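PDB 4YKI: ML032222a iGluR from Mnemiopsis leidyi, which forms part of a ctenophore ionotropic glutamate receptor ion channel, whose ligand-binding domain binds glycine in the cleft between its two lobes and probably uses this to gate the channel. Local coordinates for residues Gly139-Arg144 with Lys169-Ala174; His145-Leu150 with Arg160-Gly165; Leu233-Arg236 with Phe240-Ile243. One frame throughout, in Å; residues are numbered along the deposited sequence.

Interaction 1. Residues Gly139-Arg144 with Lys169-Ala174. With GLY (glycine), chain E.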
loop_
_atom_site.group_PDB
_atom_site.type_symbol
_atom_site.label_atom_id
_atom_site.label_comp_id
_atom_site.label_asym_id
_atom_site.label_seq_id
_atom_site.Cartn_x
_atom_site.Cartn_y
_atom_site.Cartn_z
ATOM N N GLY B 139 1.231 10.573 -25.404
ATOM C CA GLY B 139 -0.137 10.216 -25.100
ATOM C C GLY B 139 -0.290 9.385 -23.855
ATOM O O GLY B 139 0.670 8.875 -23.281
ATOM N N VAL B 140 -1.549 9.270 -23.465
ATOM C CA VAL B 140 -2.016 8.359 -22.440
ATOM C C VAL B 140 -3.183 7.554 -22.999
ATOM O O VAL B 140 -3.827 7.970 -23.959
ATOM C CB VAL B 140 -2.515 9.106 -21.160
ATOM C CG1 VAL B 140 -1.382 9.814 -20.472
ATOM C CG2 VAL B 140 -3.670 10.081 -21.493
ATOM N N ILE B 141 -3.469 6.419 -22.387
ATOM C CA ILE B 141 -4.589 5.593 -22.805
ATOM C C ILE B 141 -5.874 6.202 -22.267
ATOM O O ILE B 141 -5.965 6.561 -21.082
ATOM C CB ILE B 141 -4.408 4.162 -22.305
ATOM C CG1 ILE B 141 -3.167 3.512 -22.946
ATOM C CG2 ILE B 141 -5.663 3.338 -22.540
ATOM C CD1 ILE B 141 -2.662 2.267 -22.223
ATOM N N GLY B 142 -6.892 6.299 -23.108
ATOM C CA GLY B 142 -8.165 6.835 -22.681
ATOM C C GLY B 142 -8.893 5.942 -21.689
ATOM O O GLY B 142 -8.853 4.712 -21.770
ATOM N N SER B 143 -9.566 6.581 -20.736
ATOM C CA SER B 143 -10.371 5.886 -19.721
ATOM C C SER B 143 -9.560 4.875 -18.916
ATOM O O SER B 143 -9.988 3.744 -18.662
ATOM C CB SER B 143 -11.591 5.232 -20.364
ATOM O OG SER B 143 -12.449 6.223 -20.916
ATOM N N ARG B 144 -8.392 5.313 -18.470
ATOM C CA ARG B 144 -7.482 4.510 -17.665
ATOM C C ARG B 144 -6.911 5.461 -16.603
ATOM O O ARG B 144 -6.960 6.687 -16.764
ATOM C CB ARG B 144 -6.395 3.933 -18.584
ATOM C CG ARG B 144 -5.395 2.967 -17.979
ATOM C CD ARG B 144 -4.292 2.668 -18.980
ATOM N NE ARG B 144 -3.126 1.981 -18.413
ATOM C CZ ARG B 144 -3.031 0.677 -18.174
ATOM N NH1 ARG B 144 -4.045 -0.137 -18.413
ATOM N NH2 ARG B 144 -1.903 0.187 -17.668
ATOM N N LYS B 169 -5.775 3.814 -27.532
ATOM C CA LYS B 169 -6.927 2.944 -27.314
ATOM C C LYS B 169 -6.765 1.989 -26.137
ATOM O O LYS B 169 -7.732 1.731 -25.400
ATOM C CB LYS B 169 -7.174 2.111 -28.580
ATOM C CG LYS B 169 -8.465 1.311 -28.553
ATOM C CD LYS B 169 -8.761 0.643 -29.890
ATOM C CE LYS B 169 -7.912 -0.605 -30.092
ATOM N NZ LYS B 169 -8.370 -1.417 -31.257
ATOM N N ASP B 170 -5.567 1.424 -26.008
ATOM C CA ASP B 170 -5.291 0.339 -25.074
ATOM C C ASP B 170 -3.778 0.165 -24.990
ATOM O O ASP B 170 -3.030 0.891 -25.664
ATOM C CB ASP B 170 -6.019 -0.962 -25.492
ATOM C CG ASP B 170 -5.660 -1.460 -26.878
ATOM O OD1 ASP B 170 -4.601 -1.165 -27.434
ATOM O OD2 ASP B 170 -6.481 -2.234 -27.430
ATOM N N LEU B 171 -3.326 -0.750 -24.149
ATOM C CA LEU B 171 -1.901 -0.906 -23.907
ATOM C C LEU B 171 -1.166 -1.345 -25.164
ATOM O O LEU B 171 -0.058 -0.871 -25.432
ATOM C CB LEU B 171 -1.680 -1.894 -22.779
ATOM C CG LEU B 171 -0.236 -2.040 -22.317
ATOM C CD1 LEU B 171 0.356 -0.712 -21.830
ATOM C CD2 LEU B 171 -0.206 -3.080 -21.194
ATOM N N ASN B 172 -1.739 -2.246 -25.957
ATOM C CA ASN B 172 -1.082 -2.660 -27.195
ATOM C C ASN B 172 -0.883 -1.500 -28.150
ATOM O O ASN B 172 0.191 -1.350 -28.724
ATOM C CB ASN B 172 -1.859 -3.776 -27.887
ATOM C CG ASN B 172 -1.760 -5.101 -27.159
ATOM O OD1 ASN B 172 -0.866 -5.321 -26.343
ATOM N ND2 ASN B 172 -2.696 -6.002 -27.454
ATOM N N HIS B 173 -1.904 -0.686 -28.327
ATOM C CA HIS B 173 -1.833 0.482 -29.197
ATOM C C HIS B 173 -0.786 1.457 -28.685
ATOM O O HIS B 173 -0.004 2.030 -29.467
ATOM C CB HIS B 173 -3.208 1.160 -29.265
ATOM C CG HIS B 173 -3.269 2.341 -30.179
ATOM N ND1 HIS B 173 -4.037 3.450 -29.898
ATOM C CD2 HIS B 173 -2.667 2.591 -31.368
ATOM C CE1 HIS B 173 -3.908 4.334 -30.871
ATOM N NE2 HIS B 173 -3.079 3.837 -31.776
ATOM N N ALA B 174 -0.745 1.663 -27.373
ATOM C CA ALA B 174 0.218 2.578 -26.786
ATOM C C ALA B 174 1.641 2.092 -27.015
ATOM O O ALA B 174 2.518 2.884 -27.384
ATOM C CB ALA B 174 -0.035 2.731 -25.295
HETATM N N GLY E . -3.954 -0.189 -14.137
HETATM C CA GLY E . -4.769 0.690 -15.007
HETATM C C GLY E . -5.997 1.249 -14.331
HETATM O O GLY E . -6.677 2.081 -14.969
HETATM O OXT GLY E . -6.304 0.855 -13.185
HETATM O O HOH W 1 -9.131 4.005 -24.451
#

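Interaction 2. Residues His145-Leu150 with Arg160-Gly165. With GLY (glycine), chain E.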
loop_
_atom_site.group_PDB
_atom_site.type_symbol
_atom_site.label_atom_id
_atom_site.label_comp_id
_atom_site.label_asym_id
_atom_site.label_seq_id
_atom_site.Cartn_x
_atom_site.Cartn_y
_atom_site.Cartn_z
ATOM N N HIS B 145 -6.337 4.899 -15.548
ATOM C CA HIS B 145 -5.907 5.662 -14.378
ATOM C C HIS B 145 -4.932 6.814 -14.653
ATOM O O HIS B 145 -5.140 7.885 -14.123
ATOM C CB HIS B 145 -5.386 4.666 -13.353
ATOM C CG HIS B 145 -4.634 5.263 -12.227
ATOM N ND1 HIS B 145 -5.251 5.849 -11.144
ATOM C CD2 HIS B 145 -3.301 5.316 -12.003
ATOM C CE1 HIS B 145 -4.314 6.227 -10.292
ATOM N NE2 HIS B 145 -3.124 5.915 -10.787
ATOM N N PRO B 146 -3.858 6.613 -15.436
ATOM C CA PRO B 146 -2.954 7.753 -15.629
ATOM C C PRO B 146 -3.670 8.985 -16.191
ATOM O O PRO B 146 -3.460 10.090 -15.703
ATOM C CB PRO B 146 -1.879 7.191 -16.575
ATOM C CG PRO B 146 -1.861 5.707 -16.265
ATOM C CD PRO B 146 -3.319 5.380 -16.046
ATOM N N GLU B 147 -4.516 8.802 -17.199
ATOM C CA GLU B 147 -5.318 9.898 -17.742
ATOM C C GLU B 147 -6.116 10.591 -16.635
ATOM O O GLU B 147 -6.144 11.812 -16.556
ATOM C CB GLU B 147 -6.259 9.365 -18.813
ATOM C CG GLU B 147 -7.094 10.453 -19.474
ATOM C CD GLU B 147 -8.196 9.910 -20.352
ATOM O OE1 GLU B 147 -9.045 9.162 -19.822
ATOM O OE2 GLU B 147 -8.221 10.239 -21.558
ATOM N N THR B 148 -6.766 9.803 -15.790
ATOM C CA THR B 148 -7.558 10.379 -14.710
ATOM C C THR B 148 -6.692 11.201 -13.759
ATOM O O THR B 148 -7.056 12.324 -13.383
ATOM C CB THR B 148 -8.300 9.273 -13.954
ATOM O OG1 THR B 148 -9.352 8.769 -14.784
ATOM C CG2 THR B 148 -8.929 9.811 -12.689
ATOM N N LEU B 149 -5.541 10.663 -13.370
ATOM C CA LEU B 149 -4.665 11.419 -12.478
ATOM C C LEU B 149 -4.179 12.700 -13.099
ATOM O O LEU B 149 -4.128 13.728 -12.428
ATOM C CB LEU B 149 -3.469 10.600 -12.016
ATOM C CG LEU B 149 -3.720 9.481 -11.017
ATOM C CD1 LEU B 149 -2.361 9.028 -10.433
ATOM C CD2 LEU B 149 -4.695 9.910 -9.925
ATOM N N LEU B 150 -3.781 12.659 -14.360
ATOM C CA LEU B 150 -3.293 13.869 -14.996
ATOM C C LEU B 150 -4.421 14.904 -15.158
ATOM O O LEU B 150 -4.182 16.098 -15.003
ATOM C CB LEU B 150 -2.613 13.563 -16.333
ATOM C CG LEU B 150 -1.109 13.239 -16.197
ATOM C CD1 LEU B 150 -0.817 12.006 -15.368
ATOM C CD2 LEU B 150 -0.507 13.096 -17.580
ATOM N N ARG B 160 -3.479 19.745 -19.778
ATOM C CA ARG B 160 -3.019 20.085 -21.122
ATOM C C ARG B 160 -2.336 18.901 -21.780
ATOM O O ARG B 160 -2.536 18.645 -22.968
ATOM C CB ARG B 160 -2.043 21.253 -21.123
ATOM C CG ARG B 160 -2.644 22.600 -20.885
ATOM C CD ARG B 160 -1.645 23.714 -21.186
ATOM N NE ARG B 160 -1.204 23.611 -22.568
ATOM C CZ ARG B 160 -0.160 24.228 -23.111
ATOM N NH1 ARG B 160 0.588 25.072 -22.403
ATOM N NH2 ARG B 160 0.131 23.985 -24.376
ATOM N N LEU B 161 -1.498 18.185 -21.029
ATOM C CA LEU B 161 -0.828 17.015 -21.599
ATOM C C LEU B 161 -1.835 16.021 -22.138
ATOM O O LEU B 161 -1.645 15.454 -23.208
ATOM C CB LEU B 161 0.042 16.292 -20.567
ATOM C CG LEU B 161 1.397 16.907 -20.267
ATOM C CD1 LEU B 161 2.091 16.070 -19.218
ATOM C CD2 LEU B 161 2.290 17.027 -21.507
ATOM N N VAL B 162 -2.882 15.757 -21.377
ATOM C CA VAL B 162 -3.880 14.814 -21.839
ATOM C C VAL B 162 -4.612 15.361 -23.057
ATOM O O VAL B 162 -4.727 14.675 -24.079
ATOM C CB VAL B 162 -4.851 14.481 -20.710
ATOM C CG1 VAL B 162 -6.025 13.645 -21.230
ATOM C CG2 VAL B 162 -4.109 13.747 -19.601
ATOM N N ASP B 163 -5.081 16.598 -22.968
ATOM C CA ASP B 163 -5.933 17.191 -24.001
ATOM C C ASP B 163 -5.211 17.380 -25.326
ATOM O O ASP B 163 -5.821 17.270 -26.389
ATOM C CB ASP B 163 -6.482 18.543 -23.526
ATOM C CG ASP B 163 -7.456 18.414 -22.345
ATOM O OD1 ASP B 163 -7.962 17.303 -22.078
ATOM O OD2 ASP B 163 -7.721 19.443 -21.684
ATOM N N GLU B 164 -3.903 17.606 -25.260
ATOM C CA GLU B 164 -3.106 17.924 -26.438
ATOM C C GLU B 164 -2.291 16.739 -26.931
ATOM O O GLU B 164 -1.632 16.833 -27.969
ATOM C CB GLU B 164 -2.223 19.134 -26.136
ATOM C CG GLU B 164 -3.053 20.398 -25.889
ATOM C CD GLU B 164 -2.282 21.522 -25.262
ATOM O OE1 GLU B 164 -1.170 21.817 -25.739
ATOM O OE2 GLU B 164 -2.786 22.116 -24.281
ATOM N N GLY B 165 -2.377 15.618 -26.227
ATOM C CA GLY B 165 -1.694 14.397 -26.620
ATOM C C GLY B 165 -2.586 13.518 -27.481
ATOM O O GLY B 165 -3.728 13.865 -27.790
HETATM N N GLY E . -3.954 -0.189 -14.137
HETATM C CA GLY E . -4.769 0.690 -15.007
HETATM C C GLY E . -5.997 1.249 -14.331
HETATM O O GLY E . -6.677 2.081 -14.969
HETATM O OXT GLY E . -6.304 0.855 -13.185
#

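Interaction 3. Residues Leu233-Arg236 with Phe240-Ile243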
loop_
_atom_site.group_PDB
_atom_site.type_symbol
_atom_site.label_atom_id
_atom_site.label_comp_id
_atom_site.label_asym_id
_atom_site.label_seq_id
_atom_site.Cartn_x
_atom_site.Cartn_y
_atom_site.Cartn_z
ATOM N N LEU B 233 -4.523 -9.410 2.795
ATOM C CA LEU B 233 -3.508 -9.076 3.803
ATOM C C LEU B 233 -2.660 -10.305 4.153
ATOM O O LEU B 233 -1.442 -10.230 4.226
ATOM C CB LEU B 233 -4.171 -8.469 5.024
ATOM C CG LEU B 233 -3.258 -8.122 6.205
ATOM C CD1 LEU B 233 -2.007 -7.355 5.834
ATOM C CD2 LEU B 233 -4.083 -7.366 7.234
ATOM N N LYS B 234 -3.302 -11.451 4.332
ATOM C CA LYS B 234 -2.566 -12.673 4.625
ATOM C C LYS B 234 -1.616 -13.041 3.479
ATOM O O LYS B 234 -0.467 -13.376 3.711
ATOM C CB LYS B 234 -3.528 -13.823 4.934
ATOM C CG LYS B 234 -2.882 -15.025 5.619
ATOM C CD LYS B 234 -2.313 -14.651 6.986
ATOM C CE LYS B 234 -1.933 -15.855 7.835
ATOM N NZ LYS B 234 -1.104 -15.470 9.005
ATOM N N PHE B 235 -2.086 -12.972 2.235
ATOM C CA PHE B 235 -1.211 -13.241 1.091
ATOM C C PHE B 235 0.039 -12.356 1.174
ATOM O O PHE B 235 1.148 -12.818 0.954
ATOM C CB PHE B 235 -1.906 -12.889 -0.244
ATOM C CG PHE B 235 -2.978 -13.849 -0.713
ATOM C CD1 PHE B 235 -3.268 -15.027 -0.070
ATOM C CD2 PHE B 235 -3.655 -13.546 -1.868
ATOM C CE1 PHE B 235 -4.245 -15.871 -0.554
ATOM C CE2 PHE B 235 -4.631 -14.371 -2.356
ATOM C CZ PHE B 235 -4.931 -15.541 -1.713
ATOM N N ARG B 236 -0.137 -11.085 1.512
ATOM C CA ARG B 236 1.000 -10.184 1.582
ATOM C C ARG B 236 1.952 -10.588 2.714
ATOM O O ARG B 236 3.166 -10.682 2.523
ATOM C CB ARG B 236 0.519 -8.753 1.766
ATOM C CG ARG B 236 1.571 -7.715 1.612
ATOM C CD ARG B 236 0.941 -6.341 1.522
ATOM N NE ARG B 236 1.941 -5.297 1.528
ATOM C CZ ARG B 236 1.698 -4.012 1.286
ATOM N NH1 ARG B 236 0.472 -3.588 1.012
ATOM N NH2 ARG B 236 2.682 -3.146 1.357
ATOM N N PHE B 240 3.301 -14.289 -0.363
ATOM C CA PHE B 240 2.731 -14.824 -1.596
ATOM C C PHE B 240 2.706 -13.790 -2.725
ATOM O O PHE B 240 2.973 -14.119 -3.880
ATOM C CB PHE B 240 1.331 -15.360 -1.306
ATOM C CG PHE B 240 0.674 -16.088 -2.458
ATOM C CD1 PHE B 240 1.299 -17.146 -3.110
ATOM C CD2 PHE B 240 -0.606 -15.744 -2.845
ATOM C CE1 PHE B 240 0.673 -17.812 -4.142
ATOM C CE2 PHE B 240 -1.244 -16.419 -3.878
ATOM C CZ PHE B 240 -0.606 -17.459 -4.515
ATOM N N ILE B 241 2.401 -12.541 -2.404
ATOM C CA ILE B 241 2.368 -11.505 -3.427
ATOM C C ILE B 241 3.755 -11.357 -4.056
ATOM O O ILE B 241 3.887 -11.313 -5.272
ATOM C CB ILE B 241 1.831 -10.152 -2.877
ATOM C CG1 ILE B 241 0.443 -10.310 -2.251
ATOM C CG2 ILE B 241 1.810 -9.096 -3.967
ATOM C CD1 ILE B 241 -0.629 -10.798 -3.173
ATOM N N ASP B 242 4.783 -11.297 -3.220
ATOM C CA ASP B 242 6.144 -11.138 -3.714
ATOM C C ASP B 242 6.565 -12.354 -4.547
ATOM O O ASP B 242 7.206 -12.205 -5.582
ATOM C CB ASP B 242 7.131 -10.922 -2.554
ATOM C CG ASP B 242 7.027 -9.543 -1.913
ATOM O OD1 ASP B 242 6.518 -8.611 -2.540
ATOM O OD2 ASP B 242 7.503 -9.381 -0.777
ATOM N N ILE B 243 6.219 -13.547 -4.092
ATOM C CA ILE B 243 6.537 -14.758 -4.848
ATOM C C ILE B 243 5.864 -14.736 -6.234
ATOM O O ILE B 243 6.475 -15.108 -7.238
ATOM C CB ILE B 243 6.156 -15.999 -4.029
ATOM C CG1 ILE B 243 7.192 -16.176 -2.904
ATOM C CG2 ILE B 243 6.060 -17.267 -4.898
ATOM C CD1 ILE B 243 6.784 -17.121 -1.791
HETATM O O HOH W 2 4.097 -10.585 -0.244
#

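Interaction 1. Residues Gly139-Arg144 with Lys169-Ala174
I141, at the end of strand 137-141, drives its side chain against the start of helix 171-179. The tip, CD1, lies 3.6 Å from L171 N and equally close to D170 C, so it abuts the backbone of the first turn. CG1 packs alongside A174 CB at 4.0 Å, and L171 CD1 meets I141 CD1 more loosely. With CG1 anti to the carbonyl carbon (chi1 -64°), the long branch runs toward the helix while CG2 comes near K169 O. Polar contact is by water: one molecule bridges G142 O and K169 O at 2.8 Å from each.

The helix start is held by its own residues. D170 OD1 accepts from H173 N at 2.9 Å as an N-cap, and the H173 ring takes K169 N at ND1, in the ring plane, with an N-H...N angle of 171°. At the other end of 139-144, R144 extends its chain so that the CA of the bound glycine sits over the centre of one guanidinium face. Salt bridges to D187 and E17 and a cation-pi contact with F63 fix that orientation.

Strand 137-141 runs parallel to strands 166-168 and 183-188, and helix 171-179 makes the beta-alpha-beta crossover between those two, in a lobe of the periplasmic-binding-protein-like domain; L168 and F185 both touch I141 and A174, while V191 of helix 189-195 packs on L171 and R144.

Interaction 2. Residues His145-Leu150 with Arg160-Gly165
V162 carries this contact, its two methyls dividing between E147 and L150, one turn apart on helix 145-152. CG2 of V162 presses on L150 CB at 3.6 Å, and V162 CG1 meets E147 CG at 3.8 Å, the E147 and V162 side chains crossing at about a right angle. CG1 stands anti to the backbone N (chi1 172°), which sends one methyl to each neighbour. The axes of segments 145-150 and 160-164 approach to 9.5 Å and run at 126° to each other, between perpendicular and antiparallel.

Beside this tight centre the fit slackens: L150 CD2 and L161 CD1 are 4.3 Å apart. The far side of the second helix faces solvent, where R160 grips E164 side-on in a salt bridge. R160 NE bonds to E164 OE2 at 2.8 Å and R160 NH2 to E164 OE1 at 2.9 Å. E147 meets V162 mainly through its CG, while its OE1 accepts from S143 N, just ahead of the helix. The first residue of that helix serves the ligand, as H145 N donates to the carboxylate O of the bound glycine at 2.9 Å, a direction in which the helix dipole would probably help.

Strand 137-141 lies beneath both helices, V140 touching E147 and V162 alike. I113 of strand 109-118 covers H145, P146 and L149, and L149 also packs on E237 of the second subunit.

Interaction 3. Residues Leu233-Arg236 with Phe240-Ile243
F235 and F240 form an edge-to-face aromatic pair across the tight turn that joins helix 225-238 to helix 240-248, a largely buried corner between two consecutive helices near the C-terminal end of the domain. Both side chains point the same way. The F240 ring turns its edge to the F235 face, the planes at 72° and the centroids 5.0 Å apart, and the atom doing the touching is F240 CD2, 3.7 Å from F235 CG and thus displaced from the ring centre toward the rim. A chi1 of -174°, with CG anti to the backbone N, sets the F240 ring beside that of F235.

The backbone draws the two rings together. F240 N donates to F235 O at 2.9 Å, a bond bent to 133° at the hydrogen. This link from the residue five places on is a bond of the six-to-one kind, consistent with a Schellman-like end to helix 225-238 and a new helix that starts at once. The next residue fills the inner side of the corner: I241 CD1 lies 3.8 Å from F235 CB and I241 CG1 3.9 Å from R236 CA, so the branch runs along the backbone of the last turns. A water supplies a second polar link, donating to R236 O at 2.9 Å and accepting from D242 N at 3.1 Å.

The R236 guanidinium reaches the second subunit, where NH1 bonds to E213 and NE to S211 of that subunit; the R236 side chain comes within about 4 Å of a bound magnesium ion.

Helix 37-49 lies against the apolar side of the corner, K44 and L45 touching F235 and M37 and M41 touching I241, while F106, in a loop, packs on L233 and R236.

Overall arrangement
Interactions 1 and 2 belong to one lobe of the bilobed ligand-binding domain and interaction 3 to the other. Strand 137-141 leads directly into helix 145-152, and interaction 2 is nested within the loop that interaction 1 closes; their centres are 11 Å apart, and G142 CA of interaction 1 packs against E147 OE2 of interaction 2. Both reach the bound glycine through the adjacent residues R144 and H145. Interaction 3 follows later in the chain, its centre 29 Å and 32 Å from those of interactions 1 and 2, on the opposite side of the chain's centre. It lies away from the ligand pocket and meets the second subunit through R236; interaction 2 touches that subunit as well, through L149.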